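Local coordinates for beta-galactosidase (Trichoderma reesei, PDB 3OGR), which probably hydrolyses terminal non-reducing beta-D-galactose residues from beta-D-galactosides, as a glycosyl hydrolase of family 35, at residues Y235-Y240 against T272-V277. Residues are numbered along the deposited sequence; the frame is centred on the assembly and turned at random.
Sequences YGHDGY and TPFSLV. With GAL (beta-D-galactopyranose), chain E.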
ATOM      1  N   TYR A 235       8.543 -14.724  16.423  1.00  7.44           N
ATOM      2  CA  TYR A 235       8.138 -13.428  16.954  1.00  7.08           C
ATOM      3  C   TYR A 235       8.493 -12.285  16.001  1.00  7.88           C
ATOM      4  O   TYR A 235       9.662 -12.137  15.623  1.00  8.82           O
ATOM      5  CB  TYR A 235       8.859 -13.224  18.345  1.00  7.14           C
ATOM      6  CG  TYR A 235       8.502 -11.865  18.917  1.00  7.91           C
ATOM      7  CD1 TYR A 235       7.245 -11.615  19.516  1.00  8.73           C
ATOM      8  CD2 TYR A 235       9.432 -10.820  18.874  1.00  7.05           C
ATOM      9  CE1 TYR A 235       6.908 -10.378  20.019  1.00  9.60           C
ATOM     10  CE2 TYR A 235       9.107  -9.553  19.378  1.00  8.08           C
ATOM     11  CZ  TYR A 235       7.850  -9.362  19.990  1.00  7.58           C
ATOM     12  OH  TYR A 235       7.539  -8.119  20.516  1.00  8.97           O
ATOM     13  N   GLY A 236       7.493 -11.500  15.613  1.00  7.07           N
ATOM     14  CA  GLY A 236       7.748 -10.360  14.750  1.00  6.01           C
ATOM     15  C   GLY A 236       7.255  -9.107  15.442  1.00  6.70           C
ATOM     16  O   GLY A 236       6.391  -9.158  16.334  1.00  7.84           O
ATOM     17  N   HIS A 237       7.836  -7.966  15.054  1.00  7.86           N
ATOM     18  CA  HIS A 237       7.291  -6.702  15.538  1.00  6.53           C
ATOM     19  C   HIS A 237       7.403  -5.627  14.432  1.00  6.57           C
ATOM     20  O   HIS A 237       7.995  -5.873  13.367  1.00  7.26           O
ATOM     21  CB  HIS A 237       7.900  -6.198  16.865  1.00  7.36           C
ATOM     22  CG  HIS A 237       9.309  -5.698  16.732  1.00  6.59           C
ATOM     23  ND1 HIS A 237       9.622  -4.407  16.326  1.00  6.56           N
ATOM     24  CD2 HIS A 237      10.494  -6.292  17.077  1.00  8.85           C
ATOM     25  CE1 HIS A 237      10.954  -4.244  16.385  1.00  7.13           C
ATOM     26  NE2 HIS A 237      11.496  -5.382  16.821  1.00  9.48           N
ATOM     27  N   ASP A 238       6.796  -4.473  14.680  1.00  7.14           N
ATOM     28  CA  ASP A 238       6.676  -3.446  13.661  1.00  7.72           C
ATOM     29  C   ASP A 238       7.455  -2.204  14.054  1.00  7.86           C
ATOM     30  O   ASP A 238       7.987  -2.114  15.203  1.00  9.36           O
ATOM     31  CB  ASP A 238       5.188  -3.104  13.508  1.00  7.08           C
ATOM     32  CG  ASP A 238       4.375  -4.280  12.951  1.00  8.16           C
ATOM     33  OD1 ASP A 238       4.953  -5.268  12.477  1.00  8.39           O
ATOM     34  OD2 ASP A 238       3.085  -4.209  13.000  1.00  9.03           O
ATOM     35  N   GLY A 239       7.528  -1.237  13.138  1.00  8.09           N
ATOM     36  CA  GLY A 239       8.122   0.030  13.494  1.00  7.78           C
ATOM     37  C   GLY A 239       7.848   1.092  12.459  1.00  6.52           C
ATOM     38  O   GLY A 239       8.018   0.864  11.245  1.00  7.82           O
ATOM     39  N   TYR A 240       7.368   2.249  12.953  1.00  7.21           N
ATOM     40  CA  TYR A 240       7.129   3.445  12.162  1.00  7.68           C
ATOM     41  C   TYR A 240       7.806   4.603  12.812  1.00  8.38           C
ATOM     42  O   TYR A 240       7.147   5.531  13.358  1.00  9.93           O
ATOM     43  CB  TYR A 240       5.621   3.702  11.984  1.00  8.49           C
ATOM     44  CG  TYR A 240       4.959   2.584  11.179  1.00  7.70           C
ATOM     45  CD1 TYR A 240       4.550   1.397  11.797  1.00  6.19           C
ATOM     46  CD2 TYR A 240       4.749   2.728   9.782  1.00  8.84           C
ATOM     47  CE1 TYR A 240       3.875   0.336  11.050  1.00  7.56           C
ATOM     48  CE2 TYR A 240       4.094   1.732   9.051  1.00  8.49           C
ATOM     49  CZ  TYR A 240       3.710   0.558   9.686  1.00  9.40           C
ATOM     50  OH  TYR A 240       3.054  -0.408   8.957  1.00  9.89           O
ATOM     51  N   THR A 272      14.571 -17.290  17.112  1.00  8.60           N
ATOM     52  CA  THR A 272      13.929 -17.163  15.793  1.00  9.16           C
ATOM     53  C   THR A 272      14.486 -15.935  15.067  1.00  8.31           C
ATOM     54  O   THR A 272      15.109 -15.054  15.675  1.00  9.37           O
ATOM     55  CB  THR A 272      12.333 -17.041  15.962  1.00  9.50           C
ATOM     56  OG1 THR A 272      12.005 -15.927  16.831  1.00 10.53           O
ATOM     57  CG2 THR A 272      11.813 -18.321  16.581  1.00  8.51           C
ATOM     58  N   PRO A 273      14.282 -15.864  13.739  1.00  8.48           N
ATOM     59  CA  PRO A 273      14.912 -14.769  12.955  1.00  8.33           C
ATOM     60  C   PRO A 273      14.389 -13.392  13.365  1.00  7.79           C
ATOM     61  O   PRO A 273      13.180 -13.225  13.561  1.00  9.38           O
ATOM     62  CB  PRO A 273      14.460 -15.058  11.492  1.00  8.44           C
ATOM     63  CG  PRO A 273      14.108 -16.455  11.468  1.00 12.06           C
ATOM     64  CD  PRO A 273      13.512 -16.752  12.872  1.00 10.16           C
ATOM     65  N   PHE A 274      15.282 -12.436  13.389  1.00  7.75           N
ATOM     66  CA  PHE A 274      14.844 -11.039  13.679  1.00  6.69           C
ATOM     67  C   PHE A 274      13.947 -10.554  12.523  1.00  8.09           C
ATOM     68  O   PHE A 274      14.377 -10.489  11.376  1.00  7.84           O
ATOM     69  CB  PHE A 274      16.031 -10.107  13.942  1.00  8.62           C
ATOM     70  CG  PHE A 274      15.607  -8.655  14.096  1.00  7.04           C
ATOM     71  CD1 PHE A 274      14.434  -8.284  14.808  1.00  7.27           C
ATOM     72  CD2 PHE A 274      16.392  -7.664  13.485  1.00  9.18           C
ATOM     73  CE1 PHE A 274      14.055  -6.940  14.943  1.00  9.63           C
ATOM     74  CE2 PHE A 274      16.026  -6.289  13.621  1.00  9.70           C
ATOM     75  CZ  PHE A 274      14.859  -5.946  14.315  1.00  8.31           C
ATOM     76  N   SER A 275      12.680 -10.268  12.879  1.00  6.75           N
ATOM     77  CA  SER A 275      11.624 -10.043  11.882  1.00  7.54           C
ATOM     78  C   SER A 275      10.929  -8.695  12.130  1.00  6.99           C
ATOM     79  O   SER A 275      10.343  -8.458  13.210  1.00  7.64           O
ATOM     80  CB  SER A 275      10.577 -11.168  12.002  1.00  7.80           C
ATOM     81  OG  SER A 275      11.208 -12.418  11.715  1.00  8.86           O
ATOM     82  N   LEU A 276      10.941  -7.873  11.111  1.00  7.04           N
ATOM     83  CA  LEU A 276      10.153  -6.616  11.129  1.00  5.73           C
ATOM     84  C   LEU A 276       9.028  -6.835  10.120  1.00  6.20           C
ATOM     85  O   LEU A 276       9.219  -6.767   8.887  1.00  6.23           O
ATOM     86  CB  LEU A 276      10.999  -5.422  10.722  1.00  7.33           C
ATOM     87  CG  LEU A 276      12.087  -5.034  11.784  1.00  6.02           C
ATOM     88  CD1 LEU A 276      13.053  -3.977  11.161  1.00  8.09           C
ATOM     89  CD2 LEU A 276      11.422  -4.472  13.101  1.00  8.31           C
ATOM     90  N   VAL A 277       7.858  -7.190  10.667  1.00  6.08           N
ATOM     91  CA  VAL A 277       6.716  -7.626   9.846  1.00  6.02           C
ATOM     92  C   VAL A 277       6.049  -6.453   9.164  1.00  6.68           C
ATOM     93  O   VAL A 277       5.462  -6.554   8.105  1.00  6.91           O
ATOM     94  CB  VAL A 277       5.755  -8.501  10.721  1.00  6.94           C
ATOM     95  CG1 VAL A 277       4.472  -8.846   9.920  1.00  7.79           C
ATOM     96  CG2 VAL A 277       6.456  -9.805  11.076  1.00  8.99           C
TER
HETATM   97  C1  GAL E1024       0.366  -0.566  11.770  1.00 10.08           C
HETATM   98  C2  GAL E1024      -0.890  -1.463  11.514  1.00  6.81           C
HETATM   99  C3  GAL E1024      -1.296  -1.396  10.055  1.00  5.84           C
HETATM  100  C4  GAL E1024      -1.499   0.064   9.630  1.00  6.90           C
HETATM  101  C5  GAL E1024      -0.224   0.835   9.957  1.00  6.68           C
HETATM  102  C6  GAL E1024      -0.327   2.356   9.716  1.00  7.35           C
HETATM  103  O1  GAL E1024       0.574  -0.308  13.158  1.00 14.91           O
HETATM  104  O2  GAL E1024      -0.538  -2.809  11.825  1.00  7.66           O
HETATM  105  O3  GAL E1024      -2.515  -2.100   9.866  1.00  6.67           O
HETATM  106  O4  GAL E1024      -2.582   0.576  10.403  1.00  7.98           O
HETATM  107  O5  GAL E1024       0.057   0.734  11.368  1.00  9.67           O
HETATM  108  O6  GAL E1024      -0.520   2.582   8.321  1.00  8.98           O
HETATM  109  O   HOH W   1      11.341  -9.886  15.497  1.00  7.94           O
HETATM  110  O   HOH W   2      11.965 -13.391  16.002  1.00  9.27           O
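His-237 is joined to the neighbouring parallel strand through both of its backbone polar groups: its N donates to Ser-275 O (3.2 Å, nearly straight at 168°), and its O accepts from Val-277 N at 3.0 Å, a more bent bond. Leu-276 CA adds a CA-H...O contact to His-237 O at 3.2 Å. Toward Thr-272 the chains spread and water takes over. One water links Tyr-235 O to Ser-275 N; a second donates hydrogen bonds to Tyr-235 O and Pro-273 O and accepts one from Thr-272 OG1, which also bonds Ser-269.

On the face that carries His-237 and Leu-276 the two side chains lie alongside each other, His-237 CE1 meeting Leu-276 CD2 at 3.3 Å. His-237 NE2 points at the edge of the Phe-274 ring, in its plane and 3.5 Å from Phe-274 CE1. With His-237 CG between the backbone N and the carbonyl carbon (chi1 72°), His-237 ND1 can donate to Asp-238 O at 3.0 Å, which fixes the ring's rotation; Trp-261 of the intervening helix meets it edge-to-face. An alanine here would probably open a gap beside Leu-276 and Phe-274 and leave Asp-238 O without its imidazole donor.

Val-277 CG2 packs on Gly-236 CA at 3.9 Å, and Val-277 CB lies 3.8 Å from Asp-238 OD1.

The two strands belong to a beta-alpha-beta unit of the TIM barrel, linked through helix 261-268. Asp-238 OD2 sits close to Glu-180 OE2, of a residue that binds the galactose, and Tyr-240 OH bonds Glu-278. The parallel pair is thus held by direct hydrogen bonds at His-237 and by waters toward Thr-272, while at the other end of 235-240 Tyr-240 touches the sugar.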